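Long-range contact in lytic polysaccharide monooxygenase (Neurospora crassa, PDB 4QI8), which probably uses an active-site copper to cleave cellulose chains oxidatively: residues G134-R139 against L163-G168. Residues are numbered along the deposited sequence; the frame is centred on the assembly and turned at random.
Sequences GSYLLR and LSITGG
I165 sets its CD1 methyl over one face of the Y136 ring, 3.8 Å from the ring centroid and shifted toward the rim, a CH-pi contact in which the two side chains cross at about a right angle. The methyl comes closest to CD1 of Y136, at 3.5 Å. Y136 CG stands anti to the carbonyl carbon (chi1 -78°), beside the backbone N, and G134 O meets the ring edge in plane. Farther along this buried face, L163 CD1 rests 3.9 Å from L138 CB. L80 of strand 76-82 touches Y136 and L138, while V56 and L54 of strand 54-57 touch I165 and L163, respectively. The tyrosine hydroxyl is hydrogen-bonded to K132 O.

The other face is looser: S135 and S164, a non-hydrogen-bonded antiparallel pair, are partly exposed and their hydroxyls do not meet. Here the backbone comes close, S135 CA lying 3.3 Å from L163 O in a CA-H...O contact.

Two hydrogen-bonded pairs, G134 with I165 and Y136 with L163, zip the strands together; Y136 N donates to L163 O at 2.9 Å. Backbone polarity thus binds this hairpin of the AA9 beta-sandwich, away from the copper, while apolar side chains meet on the face of Y136 and I165.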
ATOM      1  N   GLY A 134     -16.998  -7.510   3.587  1.00 12.28           N
ATOM      2  CA  GLY A 134     -16.296  -8.774   3.559  1.00 12.00           C
ATOM      3  C   GLY A 134     -14.935  -8.631   4.197  1.00 10.71           C
ATOM      4  O   GLY A 134     -14.610  -7.589   4.753  1.00 10.91           O
ATOM      5  N   SER A 135     -14.142  -9.688   4.125  1.00 10.63           N
ATOM      6  CA  SER A 135     -12.757  -9.618   4.571  1.00  9.62           C
ATOM      7  C   SER A 135     -11.890  -9.065   3.454  1.00  8.48           C
ATOM      8  O   SER A 135     -12.111  -9.385   2.288  1.00 10.05           O
ATOM      9  CB  SER A 135     -12.267 -10.994   4.988  1.00 11.47           C
ATOM     10  OG  SER A 135     -13.021 -11.484   6.082  1.00 15.57           O
ATOM     11  N   TYR A 136     -10.904  -8.255   3.829  1.00  8.68           N
ATOM     12  CA  TYR A 136     -10.037  -7.577   2.871  1.00  7.65           C
ATOM     13  C   TYR A 136      -8.595  -7.544   3.353  1.00  7.10           C
ATOM     14  O   TYR A 136      -8.333  -7.482   4.562  1.00  7.56           O
ATOM     15  CB  TYR A 136     -10.446  -6.113   2.698  1.00  8.51           C
ATOM     16  CG  TYR A 136     -11.656  -5.834   1.835  1.00  8.41           C
ATOM     17  CD1 TYR A 136     -12.949  -6.016   2.325  1.00  8.88           C
ATOM     18  CD2 TYR A 136     -11.508  -5.346   0.547  1.00  8.24           C
ATOM     19  CE1 TYR A 136     -14.055  -5.737   1.543  1.00  9.61           C
ATOM     20  CE2 TYR A 136     -12.605  -5.056  -0.242  1.00  8.76           C
ATOM     21  CZ  TYR A 136     -13.873  -5.241   0.263  1.00  8.67           C
ATOM     22  OH  TYR A 136     -14.940  -4.947  -0.558  1.00 10.07           O
ATOM     23  N   LEU A 137      -7.667  -7.531   2.397  1.00  6.71           N
ATOM     24  CA  LEU A 137      -6.317  -7.082   2.660  1.00  6.00           C
ATOM     25  C   LEU A 137      -6.196  -5.620   2.263  1.00  6.53           C
ATOM     26  O   LEU A 137      -6.715  -5.208   1.216  1.00  6.68           O
ATOM     27  CB  LEU A 137      -5.308  -7.902   1.864  1.00  6.60           C
ATOM     28  CG  LEU A 137      -5.303  -9.394   2.193  1.00  8.14           C
ATOM     29  CD1 LEU A 137      -4.366 -10.148   1.256  1.00  8.60           C
ATOM     30  CD2 LEU A 137      -4.888  -9.617   3.629  1.00 10.95           C
ATOM     31  N   LEU A 138      -5.485  -4.857   3.096  1.00  5.93           N
ATOM     32  CA  LEU A 138      -5.135  -3.474   2.811  1.00  6.02           C
ATOM     33  C   LEU A 138      -3.627  -3.399   2.679  1.00  5.76           C
ATOM     34  O   LEU A 138      -2.906  -3.613   3.652  1.00  5.94           O
ATOM     35  CB  LEU A 138      -5.621  -2.550   3.923  1.00  6.01           C
ATOM     36  CG  LEU A 138      -5.185  -1.085   3.824  1.00  7.01           C
ATOM     37  CD1 LEU A 138      -5.718  -0.376   2.586  1.00  7.57           C
ATOM     38  CD2 LEU A 138      -5.609  -0.355   5.077  1.00  7.64           C
ATOM     39  N   ARG A 139      -3.162  -3.158   1.458  1.00  5.62           N
ATOM     40  CA  ARG A 139      -1.741  -3.065   1.162  1.00  5.58           C
ATOM     41  C   ARG A 139      -1.296  -1.612   1.253  1.00  6.39           C
ATOM     42  O   ARG A 139      -1.859  -0.740   0.592  1.00  6.55           O
ATOM     43  CB  ARG A 139      -1.462  -3.624  -0.239  1.00  5.54           C
ATOM     44  CG  ARG A 139      -0.032  -3.488  -0.727  1.00  5.76           C
ATOM     45  CD  ARG A 139       0.103  -4.100  -2.112  1.00  6.20           C
ATOM     46  NE  ARG A 139       1.458  -3.982  -2.646  1.00  5.96           N
ATOM     47  CZ  ARG A 139       1.935  -2.901  -3.245  1.00  5.61           C
ATOM     48  NH1 ARG A 139       1.152  -1.842  -3.426  1.00  5.83           N
ATOM     49  NH2 ARG A 139       3.188  -2.880  -3.675  1.00  5.95           N
ATOM     50  N   LEU A 163      -8.338  -6.883   7.343  1.00  6.81           N
ATOM     51  CA  LEU A 163      -9.541  -6.146   7.741  1.00  7.13           C
ATOM     52  C   LEU A 163     -10.800  -6.968   7.538  1.00  8.55           C
ATOM     53  O   LEU A 163     -10.878  -7.815   6.648  1.00  8.48           O
ATOM     54  CB  LEU A 163      -9.718  -4.869   6.910  1.00  8.17           C
ATOM     55  CG  LEU A 163      -8.553  -3.895   6.841  1.00  8.48           C
ATOM     56  CD1 LEU A 163      -8.965  -2.685   6.012  1.00  9.60           C
ATOM     57  CD2 LEU A 163      -8.084  -3.465   8.229  1.00  9.38           C
ATOM     58  N   SER A 164     -11.797  -6.684   8.364  1.00  8.54           N
ATOM     59  CA  SER A 164     -13.172  -7.099   8.122  1.00  9.97           C
ATOM     60  C   SER A 164     -13.979  -5.822   7.918  1.00 10.78           C
ATOM     61  O   SER A 164     -14.200  -5.073   8.864  1.00 11.09           O
ATOM     62  CB  SER A 164     -13.707  -7.901   9.299  1.00 12.43           C
ATOM     63  OG  SER A 164     -15.074  -8.205   9.110  1.00 14.87           O
ATOM     64  N   ILE A 165     -14.368  -5.559   6.671  1.00 10.68           N
ATOM     65  CA  ILE A 165     -15.054  -4.321   6.326  1.00 11.08           C
ATOM     66  C   ILE A 165     -16.554  -4.572   6.392  1.00 12.73           C
ATOM     67  O   ILE A 165     -17.070  -5.494   5.761  1.00 13.71           O
ATOM     68  CB  ILE A 165     -14.621  -3.788   4.944  1.00 11.56           C
ATOM     69  CG1 ILE A 165     -13.128  -3.427   4.981  1.00 10.99           C
ATOM     70  CG2 ILE A 165     -15.468  -2.583   4.549  1.00 13.55           C
ATOM     71  CD1 ILE A 165     -12.556  -2.858   3.680  1.00 12.12           C
ATOM     72  N   THR A 166     -17.240  -3.760   7.189  1.00 12.87           N
ATOM     73  CA  THR A 166     -18.666  -3.923   7.428  1.00 14.87           C
ATOM     74  C   THR A 166     -19.465  -2.771   6.836  1.00 14.57           C
ATOM     75  O   THR A 166     -18.921  -1.720   6.506  1.00 16.00           O
ATOM     76  CB  THR A 166     -18.951  -3.968   8.929  1.00 17.59           C
ATOM     77  OG1 THR A 166     -18.576  -2.716   9.516  1.00 17.04           O
ATOM     78  CG2 THR A 166     -18.172  -5.093   9.597  1.00 17.80           C
ATOM     79  N   GLY A 167     -20.773  -2.979   6.709  1.00 15.46           N
ATOM     80  CA  GLY A 167     -21.684  -1.938   6.266  1.00 18.04           C
ATOM     81  C   GLY A 167     -21.416  -1.445   4.861  1.00 18.86           C
ATOM     82  O   GLY A 167     -21.464  -0.244   4.597  1.00 23.89           O
ATOM     83  N   GLY A 168     -21.156  -2.367   3.949  1.00 19.14           N
ATOM     84  CA  GLY A 168     -20.726  -1.980   2.620  1.00 19.89           C
ATOM     85  C   GLY A 168     -21.861  -1.497   1.743  1.00 20.15           C
ATOM     86  O   GLY A 168     -23.001  -1.322   2.191  1.00 21.73           O
TER